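Local coordinates for tengpin (Thermoanaerobacter tengcongensis, PDB 2VH4), which belongs to the serpin family, probably inhibits serine proteases, and was crystallised here as a loop C-sheet polymer, at residues 359-364 against 375-380. Numbering follows the deposited sequence.
Sequences FIFAII and GTVLSL
Phe361 lays its ring across the backbone of Gly375, its partner in the C-terminal beta hairpin of strands 359-365 and 371-377, part of sheet B in the serpin fold. Gly375 CA sits over the ring face, 4.1 Å from the centroid of the Phe361 ring, a CH-pi contact. The ring reaches this place because CG lies between the backbone N and the carbonyl carbon (chi1 69°), which swings it over the neighbouring strand. Gly375 has no side chain, which leaves room for the ring to lie close against its backbone. Phe361 CE2 also lies 4.1 Å from Val377 CG1. The two residues Phe361 and Gly375 form an antiparallel hydrogen-bonded pair: Phe361 N gives to Gly375 O at 3.1 Å, and Gly375 N to Phe361 O at 3.0 Å. An alanine in place of Phe361 would probably leave a gap over Gly375 and take a neighbour from Val377 CG1. Phe359 and Val377 make the next hydrogen-bonded pair. Val377 N gives a nearly straight bond to Phe359 O (169°), while the return bond from Phe359 N to Val377 O is more bent (137°). Their side chains run side by side, with Phe359 CD2 3.6 Å from Val377 CG2. After the strand ends, the chain turns back, and Leu380 CD1 comes to 3.6 Å from Phe359 N. The face bearing Phe359, Phe361 and Val377 packs on strand 263-281, where Phe361 meets Phe274. Strand 230-237 pairs with the other edge of 359-365, Ser39 bonds to Thr376, and helix 252-260 packs against Ala362 and Ile364.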
ATOM      1  N   PHE A 359      10.614  11.937   9.823  1.00 10.37           N
ATOM      2  CA  PHE A 359       9.549  12.816   9.353  1.00  9.26           C
ATOM      3  C   PHE A 359       8.531  11.882   8.716  1.00  8.34           C
ATOM      4  O   PHE A 359       8.823  11.233   7.707  1.00  8.70           O
ATOM      5  CB  PHE A 359      10.096  13.820   8.321  1.00  9.73           C
ATOM      6  CG  PHE A 359       9.053  14.731   7.716  1.00 10.34           C
ATOM      7  CD1 PHE A 359       8.974  16.064   8.101  1.00 14.75           C
ATOM      8  CD2 PHE A 359       8.170  14.270   6.738  1.00 12.70           C
ATOM      9  CE1 PHE A 359       8.017  16.923   7.537  1.00 15.22           C
ATOM     10  CE2 PHE A 359       7.208  15.121   6.169  1.00 11.08           C
ATOM     11  CZ  PHE A 359       7.135  16.447   6.571  1.00 10.63           C
ATOM     12  N   ILE A 360       7.344  11.808   9.317  1.00  6.68           N
ATOM     13  CA  ILE A 360       6.282  10.932   8.824  1.00  6.14           C
ATOM     14  C   ILE A 360       5.319  11.681   7.895  1.00  5.58           C
ATOM     15  O   ILE A 360       5.016  12.859   8.112  1.00  3.59           O
ATOM     16  CB  ILE A 360       5.530  10.246  10.000  1.00  6.79           C
ATOM     17  CG1 ILE A 360       6.457   9.255  10.711  1.00  6.54           C
ATOM     18  CG2 ILE A 360       4.253   9.536   9.527  1.00  6.34           C
ATOM     19  CD1 ILE A 360       6.170   9.092  12.187  1.00  7.16           C
ATOM     20  N   PHE A 361       4.848  10.988   6.860  1.00  5.87           N
ATOM     21  CA  PHE A 361       3.851  11.555   5.950  1.00  6.31           C
ATOM     22  C   PHE A 361       2.831  10.542   5.425  1.00  7.09           C
ATOM     23  O   PHE A 361       3.051   9.330   5.460  1.00  7.36           O
ATOM     24  CB  PHE A 361       4.523  12.285   4.781  1.00  4.82           C
ATOM     25  CG  PHE A 361       5.229  11.380   3.822  1.00  2.00           C
ATOM     26  CD1 PHE A 361       4.547  10.822   2.740  1.00  2.00           C
ATOM     27  CD2 PHE A 361       6.578  11.096   3.986  1.00  2.00           C
ATOM     28  CE1 PHE A 361       5.192   9.979   1.845  1.00  2.00           C
ATOM     29  CE2 PHE A 361       7.240  10.256   3.100  1.00  3.89           C
ATOM     30  CZ  PHE A 361       6.544   9.692   2.023  1.00  6.12           C
ATOM     31  N   ALA A 362       1.724  11.064   4.910  1.00  7.46           N
ATOM     32  CA  ALA A 362       0.693  10.240   4.294  1.00  7.03           C
ATOM     33  C   ALA A 362      -0.063  11.023   3.225  1.00  5.95           C
ATOM     34  O   ALA A 362      -0.258  12.229   3.346  1.00  6.34           O
ATOM     35  CB  ALA A 362      -0.277   9.722   5.362  1.00  6.74           C
ATOM     36  N   ILE A 363      -0.468  10.333   2.169  1.00  6.02           N
ATOM     37  CA  ILE A 363      -1.418  10.881   1.210  1.00  5.97           C
ATOM     38  C   ILE A 363      -2.760  10.260   1.572  1.00  6.98           C
ATOM     39  O   ILE A 363      -2.903   9.025   1.581  1.00  7.47           O
ATOM     40  CB  ILE A 363      -1.050  10.524  -0.236  1.00  5.52           C
ATOM     41  CG1 ILE A 363       0.279  11.184  -0.632  1.00  5.14           C
ATOM     42  CG2 ILE A 363      -2.179  10.913  -1.191  1.00  4.10           C
ATOM     43  CD1 ILE A 363       0.951  10.543  -1.857  1.00  4.43           C
ATOM     44  N   ILE A 364      -3.733  11.111   1.884  1.00  5.73           N
ATOM     45  CA  ILE A 364      -5.000  10.648   2.429  1.00  4.92           C
ATOM     46  C   ILE A 364      -6.186  10.985   1.540  1.00  5.90           C
ATOM     47  O   ILE A 364      -6.213  12.039   0.902  1.00  6.88           O
ATOM     48  CB  ILE A 364      -5.243  11.199   3.869  1.00  6.12           C
ATOM     49  CG1 ILE A 364      -5.369  12.731   3.873  1.00  2.57           C
ATOM     50  CG2 ILE A 364      -4.153  10.708   4.845  1.00  2.51           C
ATOM     51  CD1 ILE A 364      -6.136  13.272   5.083  1.00  5.03           C
ATOM     52  N   GLY A 375       4.462   6.887   4.530  1.00  6.75           N
ATOM     53  CA  GLY A 375       5.905   6.687   4.435  1.00  6.49           C
ATOM     54  C   GLY A 375       6.750   7.553   5.348  1.00  7.00           C
ATOM     55  O   GLY A 375       6.221   8.317   6.157  1.00  6.33           O
ATOM     56  N   THR A 376       8.071   7.419   5.220  1.00  6.86           N
ATOM     57  CA  THR A 376       9.026   8.181   6.045  1.00  7.79           C
ATOM     58  C   THR A 376      10.148   8.774   5.192  1.00  7.84           C
ATOM     59  O   THR A 376      10.559   8.175   4.195  1.00  6.59           O
ATOM     60  CB  THR A 376       9.667   7.317   7.184  1.00  6.30           C
ATOM     61  OG1 THR A 376      10.416   6.231   6.623  1.00  8.94           O
ATOM     62  CG2 THR A 376       8.618   6.753   8.112  1.00  6.03           C
ATOM     63  N   VAL A 377      10.613   9.961   5.586  1.00  8.51           N
ATOM     64  CA  VAL A 377      11.808  10.591   5.007  1.00 10.30           C
ATOM     65  C   VAL A 377      12.658  11.214   6.105  1.00 10.87           C
ATOM     66  O   VAL A 377      12.158  11.512   7.192  1.00 10.35           O
ATOM     67  CB  VAL A 377      11.483  11.708   3.972  1.00 10.25           C
ATOM     68  CG1 VAL A 377      11.183  11.121   2.622  1.00 14.18           C
ATOM     69  CG2 VAL A 377      10.339  12.593   4.441  1.00  8.72           C
ATOM     70  N   LEU A 378      13.938  11.417   5.801  1.00 11.40           N
ATOM     71  CA  LEU A 378      14.858  12.149   6.669  1.00 13.06           C
ATOM     72  C   LEU A 378      15.192  11.426   7.964  1.00 14.60           C
ATOM     73  O   LEU A 378      14.544  10.444   8.342  1.00 14.20           O
ATOM     74  CB  LEU A 378      14.334  13.558   6.980  1.00 12.29           C
ATOM     75  CG  LEU A 378      14.146  14.551   5.829  1.00 13.82           C
ATOM     76  CD1 LEU A 378      13.554  15.849   6.362  1.00 13.32           C
ATOM     77  CD2 LEU A 378      15.459  14.809   5.083  1.00 13.00           C
ATOM     78  N   SER A 379      16.217  11.934   8.639  1.00 16.60           N
ATOM     79  CA  SER A 379      16.610  11.431   9.937  1.00 17.92           C
ATOM     80  C   SER A 379      16.760  12.617  10.874  1.00 18.63           C
ATOM     81  O   SER A 379      17.801  13.280  10.904  1.00 19.37           O
ATOM     82  CB  SER A 379      17.903  10.641   9.826  1.00 17.85           C
ATOM     83  OG  SER A 379      17.936   9.637  10.816  1.00 25.05           O
ATOM     84  N   LEU A 380      15.689  12.887  11.614  1.00 19.60           N
ATOM     85  CA  LEU A 380      15.590  14.044  12.497  1.00 20.59           C
ATOM     86  C   LEU A 380      16.362  13.827  13.799  1.00 21.16           C
ATOM     87  O   LEU A 380      16.747  14.790  14.469  1.00 22.27           O
ATOM     88  CB  LEU A 380      14.114  14.351  12.798  1.00 20.75           C
ATOM     89  CG  LEU A 380      13.137  14.511  11.622  1.00 20.25           C
ATOM     90  CD1 LEU A 380      11.691  14.456  12.088  1.00 18.14           C
ATOM     91  CD2 LEU A 380      13.399  15.798  10.867  1.00 19.38           C
TER